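Local coordinates for ABC transporter substrate-binding protein (Rhizobium radiobacter, PDB 6TFX) that binds the mannityl-opine mannopinic acid as the solute-binding protein of an ABC transporter, probably delivering it for import into the cell, at residues 332-346 with 373-385. Residues are numbered along the deposited sequence; the frame is centred on the assembly and turned at random.
Sequences VTMVASQLPGLESLA and MIRKDLSPIVLYG. With N72 ((2~{R})-2-[[(3~{R},4~{R},5~{S})-3,4,5,6-tetrakis(oxidanyl)-2-oxidanylidene-hexyl]amino]pentanedioic acid), chain C.
The backbone N of V335 donates to S379 OG (3.0 Å, 163° at the hydrogen), and that hydroxyl donates in turn to I381 O, tilted from the carbonyl plane; accepting one bond and donating another holds the S379 hydroxyl in one rotation. S379 lies just ahead of strand 381-385, which runs 28° from parallel to strand 332-337. Two waters bridge strand to strand: one links V335 O to L383 N, another S337 N to L383 O, filling in for direct pairing.

Apolar packing flanks this seam. M334, bent at its thioether, lays CG and SD against I381 CB and brings CE to L383 CB (4.1 Å). V335 sends CG1 to M373 SD (3.9 Å) and CG2 to S379 CB, while V332 CG2 meets the P380 ring at CG. L383, with CG anti to its backbone N (chi1 171°), pushes CD2 against A346 CB (3.8 Å) and L345 CG of helix 340-346.

Y384 OH donates to carboxylate oxygen OE2 of N72 (2.6 Å), in the ring plane, and accepts from R375 NH2; L342 packs on the ligand's sugar-derived chain. L339, the start of helix 340-346 and the end of strand 381-385 thus contribute to the opine pocket of this family 5 periplasmic binding protein, with strand 332-337 packed behind.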
ATOM      1  N   VAL A 332      10.969 -21.863 -14.269  1.00 17.95           N
ATOM      2  CA  VAL A 332       9.643 -21.300 -13.986  1.00 16.84           C
ATOM      3  C   VAL A 332       9.548 -19.927 -14.638  1.00 20.77           C
ATOM      4  O   VAL A 332      10.529 -19.185 -14.651  1.00 21.20           O
ATOM      5  CB  VAL A 332       9.393 -21.263 -12.430  1.00 22.54           C
ATOM      6  CG1 VAL A 332      10.573 -20.692 -11.653  1.00 22.94           C
ATOM      7  CG2 VAL A 332       8.085 -20.566 -12.056  1.00 22.91           C
ATOM      8  N   THR A 333       8.376 -19.593 -15.168  1.00 17.39           N
ATOM      9  CA  THR A 333       8.103 -18.270 -15.743  1.00 17.36           C
ATOM     10  C   THR A 333       7.211 -17.527 -14.744  1.00 20.40           C
ATOM     11  O   THR A 333       6.169 -18.041 -14.342  1.00 18.47           O
ATOM     12  CB  THR A 333       7.426 -18.379 -17.107  1.00 23.45           C
ATOM     13  OG1 THR A 333       8.346 -18.917 -18.069  1.00 19.74           O
ATOM     14  CG2 THR A 333       6.881 -17.035 -17.606  1.00 23.56           C
ATOM     15  N   MET A 334       7.616 -16.317 -14.377  1.00 19.56           N
ATOM     16  CA  MET A 334       6.852 -15.452 -13.490  1.00 19.39           C
ATOM     17  C   MET A 334       6.455 -14.213 -14.265  1.00 20.95           C
ATOM     18  O   MET A 334       7.262 -13.673 -15.017  1.00 19.58           O
ATOM     19  CB  MET A 334       7.750 -14.960 -12.367  1.00 22.05           C
ATOM     20  CG  MET A 334       7.804 -15.861 -11.203  1.00 27.58           C
ATOM     21  SD  MET A 334       9.070 -15.166 -10.129  1.00 32.34           S
ATOM     22  CE  MET A 334       8.243 -13.726  -9.509  1.00 24.05           C
ATOM     23  N   VAL A 335       5.240 -13.732 -14.047  1.00 16.83           N
ATOM     24  CA  VAL A 335       4.792 -12.479 -14.620  1.00 17.28           C
ATOM     25  C   VAL A 335       5.346 -11.431 -13.637  1.00 20.80           C
ATOM     26  O   VAL A 335       5.069 -11.493 -12.431  1.00 18.21           O
ATOM     27  CB  VAL A 335       3.249 -12.413 -14.737  1.00 21.82           C
ATOM     28  CG1 VAL A 335       2.837 -11.148 -15.467  1.00 22.74           C
ATOM     29  CG2 VAL A 335       2.697 -13.646 -15.459  1.00 21.79           C
ATOM     30  N   ALA A 336       6.159 -10.512 -14.148  1.00 18.94           N
ATOM     31  CA  ALA A 336       6.877  -9.561 -13.306  1.00 18.74           C
ATOM     32  C   ALA A 336       6.543  -8.119 -13.623  1.00 20.76           C
ATOM     33  O   ALA A 336       6.549  -7.725 -14.788  1.00 20.70           O
ATOM     34  CB  ALA A 336       8.380  -9.792 -13.444  1.00 20.05           C
ATOM     35  N   SER A 337       6.294  -7.312 -12.593  1.00 16.93           N
ATOM     36  CA  SER A 337       6.009  -5.898 -12.824  1.00 16.59           C
ATOM     37  C   SER A 337       7.214  -5.128 -13.411  1.00 19.03           C
ATOM     38  O   SER A 337       8.364  -5.375 -13.027  1.00 18.29           O
ATOM     39  CB  SER A 337       5.619  -5.225 -11.515  1.00 17.13           C
ATOM     40  OG  SER A 337       5.534  -3.822 -11.697  1.00 17.98           O
ATOM     41  N   GLN A 338       6.906  -4.142 -14.281  1.00 16.33           N
ATOM     42  CA  GLN A 338       7.877  -3.216 -14.858  1.00 17.20           C
ATOM     43  C   GLN A 338       8.069  -1.959 -13.982  1.00 20.29           C
ATOM     44  O   GLN A 338       8.807  -1.047 -14.383  1.00 19.87           O
ATOM     45  CB  GLN A 338       7.543  -2.852 -16.308  1.00 18.57           C
ATOM     46  CG  GLN A 338       7.894  -3.990 -17.257  1.00 22.10           C
ATOM     47  CD  GLN A 338       7.569  -3.645 -18.678  1.00 37.10           C
ATOM     48  OE1 GLN A 338       6.438  -3.296 -19.002  1.00 30.68           O
ATOM     49  NE2 GLN A 338       8.560  -3.731 -19.558  1.00 32.74           N
ATOM     50  N   LEU A 339       7.450  -1.915 -12.773  1.00 16.71           N
ATOM     51  CA  LEU A 339       7.763  -0.835 -11.813  1.00 16.31           C
ATOM     52  C   LEU A 339       9.272  -1.019 -11.571  1.00 18.20           C
ATOM     53  O   LEU A 339       9.696  -2.138 -11.284  1.00 18.43           O
ATOM     54  CB  LEU A 339       6.982  -1.039 -10.502  1.00 16.18           C
ATOM     55  CG  LEU A 339       7.248  -0.011  -9.398  1.00 19.98           C
ATOM     56  CD1 LEU A 339       6.734   1.365  -9.788  1.00 20.58           C
ATOM     57  CD2 LEU A 339       6.594  -0.462  -8.093  1.00 20.61           C
ATOM     58  N   PRO A 340      10.130   0.007 -11.775  1.00 18.50           N
ATOM     59  CA  PRO A 340      11.584  -0.265 -11.775  1.00 18.23           C
ATOM     60  C   PRO A 340      12.163  -0.930 -10.537  1.00 21.74           C
ATOM     61  O   PRO A 340      13.074  -1.768 -10.678  1.00 21.77           O
ATOM     62  CB  PRO A 340      12.219   1.101 -12.037  1.00 20.96           C
ATOM     63  CG  PRO A 340      11.155   1.860 -12.785  1.00 24.70           C
ATOM     64  CD  PRO A 340       9.839   1.397 -12.201  1.00 20.52           C
ATOM     65  N   GLY A 341      11.635  -0.595  -9.358  1.00 18.75           N
ATOM     66  CA  GLY A 341      12.104  -1.197  -8.111  1.00 18.16           C
ATOM     67  C   GLY A 341      11.775  -2.681  -8.016  1.00 19.03           C
ATOM     68  O   GLY A 341      12.617  -3.476  -7.578  1.00 19.29           O
ATOM     69  N   LEU A 342      10.564  -3.073  -8.474  1.00 14.67           N
ATOM     70  CA  LEU A 342      10.163  -4.486  -8.483  1.00 15.28           C
ATOM     71  C   LEU A 342      10.891  -5.234  -9.603  1.00 18.84           C
ATOM     72  O   LEU A 342      11.249  -6.413  -9.455  1.00 18.27           O
ATOM     73  CB  LEU A 342       8.645  -4.650  -8.696  1.00 14.66           C
ATOM     74  CG  LEU A 342       7.801  -4.405  -7.465  1.00 18.94           C
ATOM     75  CD1 LEU A 342       6.322  -4.374  -7.828  1.00 17.76           C
ATOM     76  CD2 LEU A 342       8.079  -5.449  -6.360  1.00 19.67           C
ATOM     77  N   GLU A 343      11.083  -4.569 -10.741  1.00 17.66           N
ATOM     78  CA  GLU A 343      11.781  -5.204 -11.845  1.00 17.91           C
ATOM     79  C   GLU A 343      13.248  -5.491 -11.431  1.00 19.04           C
ATOM     80  O   GLU A 343      13.730  -6.603 -11.642  1.00 19.35           O
ATOM     81  CB  GLU A 343      11.716  -4.308 -13.085  1.00 19.32           C
ATOM     82  CG  GLU A 343      12.484  -4.876 -14.265  1.00 24.01           C
ATOM     83  CD  GLU A 343      12.172  -4.129 -15.544  1.00 47.49           C
ATOM     84  OE1 GLU A 343      12.674  -2.989 -15.689  1.00 42.70           O
ATOM     85  OE2 GLU A 343      11.407  -4.664 -16.383  1.00 44.99           O
ATOM     86  N   SER A 344      13.935  -4.500 -10.821  1.00 17.11           N
ATOM     87  CA  SER A 344      15.321  -4.715 -10.404  1.00 17.66           C
ATOM     88  C   SER A 344      15.386  -5.776  -9.297  1.00 18.29           C
ATOM     89  O   SER A 344      16.260  -6.635  -9.343  1.00 19.33           O
ATOM     90  CB  SER A 344      15.973  -3.405  -9.967  1.00 21.91           C
ATOM     91  OG  SER A 344      15.266  -2.850  -8.878  1.00 31.82           O
ATOM     92  N   LEU A 345      14.414  -5.774  -8.359  1.00 15.78           N
ATOM     93  CA  LEU A 345      14.393  -6.810  -7.315  1.00 15.52           C
ATOM     94  C   LEU A 345      14.221  -8.210  -7.947  1.00 17.59           C
ATOM     95  O   LEU A 345      14.933  -9.148  -7.578  1.00 18.26           O
ATOM     96  CB  LEU A 345      13.274  -6.541  -6.298  1.00 15.80           C
ATOM     97  CG  LEU A 345      13.216  -7.518  -5.101  1.00 17.65           C
ATOM     98  CD1 LEU A 345      14.560  -7.603  -4.339  1.00 18.14           C
ATOM     99  CD2 LEU A 345      12.160  -7.084  -4.143  1.00 17.72           C
ATOM    100  N   ALA A 346      13.297  -8.344  -8.926  1.00 15.65           N
ATOM    101  CA  ALA A 346      13.089  -9.645  -9.582  1.00 15.29           C
ATOM    102  C   ALA A 346      14.386 -10.100 -10.289  1.00 18.31           C
ATOM    103  O   ALA A 346      14.718 -11.287 -10.278  1.00 18.83           O
ATOM    104  CB  ALA A 346      11.938  -9.547 -10.587  1.00 17.07           C
ATOM    105  N   MET A 373      -3.321  -8.940 -13.764  1.00 15.69           N
ATOM    106  CA  MET A 373      -2.956 -10.315 -14.125  1.00 15.22           C
ATOM    107  C   MET A 373      -2.767 -11.204 -12.924  1.00 16.32           C
ATOM    108  O   MET A 373      -3.302 -12.306 -12.896  1.00 18.45           O
ATOM    109  CB  MET A 373      -1.698 -10.352 -14.989  1.00 18.61           C
ATOM    110  CG  MET A 373      -1.931  -9.814 -16.370  1.00 24.04           C
ATOM    111  SD  MET A 373      -0.433 -10.053 -17.370  1.00 29.73           S
ATOM    112  CE  MET A 373      -0.454 -11.773 -17.630  1.00 27.11           C
ATOM    113  N   ILE A 374      -2.049 -10.731 -11.902  1.00 14.19           N
ATOM    114  CA  ILE A 374      -1.815 -11.599 -10.734  1.00 13.74           C
ATOM    115  C   ILE A 374      -3.103 -11.910  -9.991  1.00 17.57           C
ATOM    116  O   ILE A 374      -3.212 -12.965  -9.373  1.00 17.22           O
ATOM    117  CB  ILE A 374      -0.723 -11.005  -9.827  1.00 15.26           C
ATOM    118  CG1 ILE A 374      -1.151  -9.618  -9.282  1.00 14.66           C
ATOM    119  CG2 ILE A 374       0.614 -10.923 -10.610  1.00 17.09           C
ATOM    120  CD1 ILE A 374      -0.075  -8.980  -8.367  1.00 15.17           C
ATOM    121  N   ARG A 375      -4.086 -10.999 -10.072  1.00 15.61           N
ATOM    122  CA  ARG A 375      -5.395 -11.175  -9.421  1.00 15.58           C
ATOM    123  C   ARG A 375      -6.324 -12.102 -10.237  1.00 19.12           C
ATOM    124  O   ARG A 375      -7.462 -12.337  -9.836  1.00 17.83           O
ATOM    125  CB  ARG A 375      -6.031  -9.805  -9.136  1.00 16.39           C
ATOM    126  CG  ARG A 375      -5.332  -9.137  -7.949  1.00 15.96           C
ATOM    127  CD  ARG A 375      -5.829  -7.725  -7.769  1.00 17.28           C
ATOM    128  NE  ARG A 375      -5.316  -7.080  -6.560  1.00 17.49           N
ATOM    129  CZ  ARG A 375      -4.101  -6.559  -6.446  1.00 18.39           C
ATOM    130  NH1 ARG A 375      -3.216  -6.696  -7.436  1.00 15.95           N
ATOM    131  NH2 ARG A 375      -3.743  -5.924  -5.329  1.00 14.90           N
ATOM    132  N   LYS A 376      -5.829 -12.609 -11.391  1.00 16.30           N
ATOM    133  CA  LYS A 376      -6.515 -13.599 -12.216  1.00 16.53           C
ATOM    134  C   LYS A 376      -5.772 -14.956 -12.071  1.00 20.85           C
ATOM    135  O   LYS A 376      -6.063 -15.906 -12.818  1.00 21.36           O
ATOM    136  CB  LYS A 376      -6.566 -13.164 -13.686  1.00 18.23           C
ATOM    137  CG  LYS A 376      -7.538 -12.028 -13.943  1.00 26.56           C
ATOM    138  CD  LYS A 376      -7.533 -11.672 -15.424  1.00 41.38           C
ATOM    139  CE  LYS A 376      -8.534 -10.597 -15.772  1.00 59.86           C
ATOM    140  NZ  LYS A 376      -8.348 -10.111 -17.167  1.00 73.74           N
ATOM    141  N   ASP A 377      -4.801 -15.034 -11.127  1.00 18.17           N
ATOM    142  CA  ASP A 377      -4.036 -16.250 -10.807  1.00 18.42           C
ATOM    143  C   ASP A 377      -3.168 -16.672 -11.992  1.00 21.91           C
ATOM    144  O   ASP A 377      -2.965 -17.871 -12.235  1.00 23.33           O
ATOM    145  CB  ASP A 377      -5.002 -17.392 -10.426  1.00 19.90           C
ATOM    146  CG  ASP A 377      -4.778 -18.019  -9.086  1.00 28.86           C
ATOM    147  OD1 ASP A 377      -3.725 -17.725  -8.457  1.00 26.72           O
ATOM    148  OD2 ASP A 377      -5.641 -18.831  -8.664  1.00 29.93           O
ATOM    149  N   LEU A 378      -2.644 -15.682 -12.719  1.00 17.08           N
ATOM    150  CA  LEU A 378      -1.883 -15.986 -13.931  1.00 18.09           C
ATOM    151  C   LEU A 378      -0.398 -16.219 -13.708  1.00 23.25           C
ATOM    152  O   LEU A 378       0.280 -16.614 -14.661  1.00 24.12           O
ATOM    153  CB  LEU A 378      -2.110 -14.913 -15.008  1.00 17.75           C
ATOM    154  CG  LEU A 378      -3.546 -14.832 -15.556  1.00 21.39           C
ATOM    155  CD1 LEU A 378      -3.732 -13.645 -16.467  1.00 21.40           C
ATOM    156  CD2 LEU A 378      -3.952 -16.111 -16.301  1.00 25.44           C
ATOM    157  N   SER A 379       0.113 -15.986 -12.482  1.00 18.88           N
ATOM    158  CA  SER A 379       1.547 -16.216 -12.242  1.00 17.30           C
ATOM    159  C   SER A 379       1.735 -17.298 -11.153  1.00 18.83           C
ATOM    160  O   SER A 379       1.059 -17.217 -10.109  1.00 18.89           O
ATOM    161  CB  SER A 379       2.244 -14.926 -11.806  1.00 19.42           C
ATOM    162  OG  SER A 379       3.660 -15.073 -11.845  1.00 19.48           O
ATOM    163  N   PRO A 380       2.679 -18.251 -11.334  1.00 15.93           N
ATOM    164  CA  PRO A 380       2.880 -19.307 -10.308  1.00 15.57           C
ATOM    165  C   PRO A 380       3.541 -18.796  -9.034  1.00 17.09           C
ATOM    166  O   PRO A 380       3.471 -19.444  -7.982  1.00 17.11           O
ATOM    167  CB  PRO A 380       3.795 -20.312 -11.006  1.00 18.67           C
ATOM    168  CG  PRO A 380       4.538 -19.507 -12.027  1.00 21.98           C
ATOM    169  CD  PRO A 380       3.529 -18.493 -12.522  1.00 18.26           C
ATOM    170  N   ILE A 381       4.280 -17.687  -9.157  1.00 13.86           N
ATOM    171  CA  ILE A 381       4.937 -17.028  -8.037  1.00 13.54           C
ATOM    172  C   ILE A 381       4.696 -15.554  -8.277  1.00 14.63           C
ATOM    173  O   ILE A 381       4.754 -15.113  -9.411  1.00 15.87           O
ATOM    174  CB  ILE A 381       6.455 -17.327  -7.988  1.00 16.68           C
ATOM    175  CG1 ILE A 381       6.717 -18.849  -7.863  1.00 17.51           C
ATOM    176  CG2 ILE A 381       7.107 -16.572  -6.785  1.00 17.93           C
ATOM    177  CD1 ILE A 381       8.282 -19.217  -8.118  1.00 22.30           C
ATOM    178  N   VAL A 382       4.439 -14.799  -7.215  1.00 13.79           N
ATOM    179  CA  VAL A 382       4.176 -13.365  -7.323  1.00 13.28           C
ATOM    180  C   VAL A 382       5.122 -12.614  -6.408  1.00 15.61           C
ATOM    181  O   VAL A 382       5.099 -12.845  -5.196  1.00 15.33           O
ATOM    182  CB  VAL A 382       2.683 -13.063  -6.949  1.00 15.30           C
ATOM    183  CG1 VAL A 382       2.426 -11.553  -6.904  1.00 14.69           C
ATOM    184  CG2 VAL A 382       1.702 -13.750  -7.920  1.00 15.78           C
ATOM    185  N   LEU A 383       5.944 -11.721  -6.969  1.00 13.79           N
ATOM    186  CA  LEU A 383       6.836 -10.881  -6.161  1.00 12.75           C
ATOM    187  C   LEU A 383       6.003  -9.596  -5.907  1.00 14.13           C
ATOM    188  O   LEU A 383       5.819  -8.780  -6.831  1.00 13.91           O
ATOM    189  CB  LEU A 383       8.136 -10.573  -6.943  1.00 13.71           C
ATOM    190  CG  LEU A 383       9.044  -9.529  -6.272  1.00 19.10           C
ATOM    191  CD1 LEU A 383       9.520 -10.017  -4.918  1.00 18.13           C
ATOM    192  CD2 LEU A 383      10.210  -9.173  -7.187  1.00 19.18           C
ATOM    193  N   TYR A 384       5.513  -9.428  -4.677  1.00 13.65           N
ATOM    194  CA  TYR A 384       4.625  -8.318  -4.333  1.00 12.62           C
ATOM    195  C   TYR A 384       5.275  -7.571  -3.160  1.00 15.54           C
ATOM    196  O   TYR A 384       5.822  -8.200  -2.242  1.00 14.91           O
ATOM    197  CB  TYR A 384       3.280  -8.897  -3.862  1.00 14.01           C
ATOM    198  CG  TYR A 384       2.117  -7.933  -3.961  1.00 12.63           C
ATOM    199  CD1 TYR A 384       1.398  -7.796  -5.153  1.00 13.30           C
ATOM    200  CD2 TYR A 384       1.732  -7.157  -2.865  1.00 13.28           C
ATOM    201  CE1 TYR A 384       0.314  -6.923  -5.243  1.00 13.62           C
ATOM    202  CE2 TYR A 384       0.663  -6.266  -2.950  1.00 14.31           C
ATOM    203  CZ  TYR A 384      -0.019  -6.126  -4.155  1.00 13.99           C
ATOM    204  OH  TYR A 384      -1.119  -5.314  -4.256  1.00 14.43           O
ATOM    205  N   GLY A 385       5.172  -6.248  -3.168  1.00 13.48           N
ATOM    206  CA  GLY A 385       5.745  -5.451  -2.086  1.00 12.81           C
ATOM    207  C   GLY A 385       4.702  -4.495  -1.553  1.00 14.88           C
ATOM    208  O   GLY A 385       4.148  -3.699  -2.320  1.00 15.44           O
TER
HETATM  209  OAB N72 C 601      12.090  -2.680  -4.707  1.00 21.50           O
HETATM  210  CAF N72 C 601      10.782  -3.057  -4.233  1.00 20.18           C
HETATM  211  CAG N72 C 601       9.557  -2.303  -4.851  1.00 24.02           C
HETATM  212  OAC N72 C 601       9.909  -1.137  -5.523  1.00 19.48           O
HETATM  213  CAH N72 C 601       8.373  -2.284  -3.882  1.00 18.82           C
HETATM  214  OAM N72 C 601       8.519  -2.588  -2.547  1.00 15.25           O
HETATM  215  CAI N72 C 601       7.314  -1.249  -3.556  1.00 24.60           C
HETATM  216  OAD N72 C 601       7.828   0.055  -3.711  1.00 17.85           O
HETATM  217  CAJ N72 C 601       5.985  -1.572  -4.192  1.00 17.64           C
HETATM  218  OAE N72 C 601       5.739  -2.772  -4.477  1.00 16.87           O
HETATM  219  CAK N72 C 601       4.984  -0.433  -4.535  1.00 16.54           C
HETATM  220  N   N72 C 601       3.816  -0.491  -3.688  1.00 16.42           N
HETATM  221  CA  N72 C 601       2.527  -0.765  -4.201  1.00 24.14           C
HETATM  222  C   N72 C 601       2.408  -1.293  -5.604  1.00 18.56           C
HETATM  223  O   N72 C 601       2.364  -2.490  -6.095  1.00 16.41           O
HETATM  224  CB  N72 C 601       1.692  -1.487  -3.140  1.00 20.82           C
HETATM  225  CG  N72 C 601       0.505  -2.349  -3.573  1.00 16.80           C
HETATM  226  CD  N72 C 601      -0.598  -2.437  -2.515  1.00 18.84           C
HETATM  227  OE1 N72 C 601      -0.818  -1.488  -1.696  1.00 17.16           O
HETATM  228  OE2 N72 C 601      -1.304  -3.469  -2.479  1.00 16.65           O
HETATM  229  OXT N72 C 601       2.285  -0.247  -6.268  1.00 17.33           O
HETATM  230  O   HOH W   1       5.743 -11.045  -9.805  1.00 18.00           O
HETATM  231  O   HOH W   2       6.770  -8.408  -9.807  1.00 16.81           O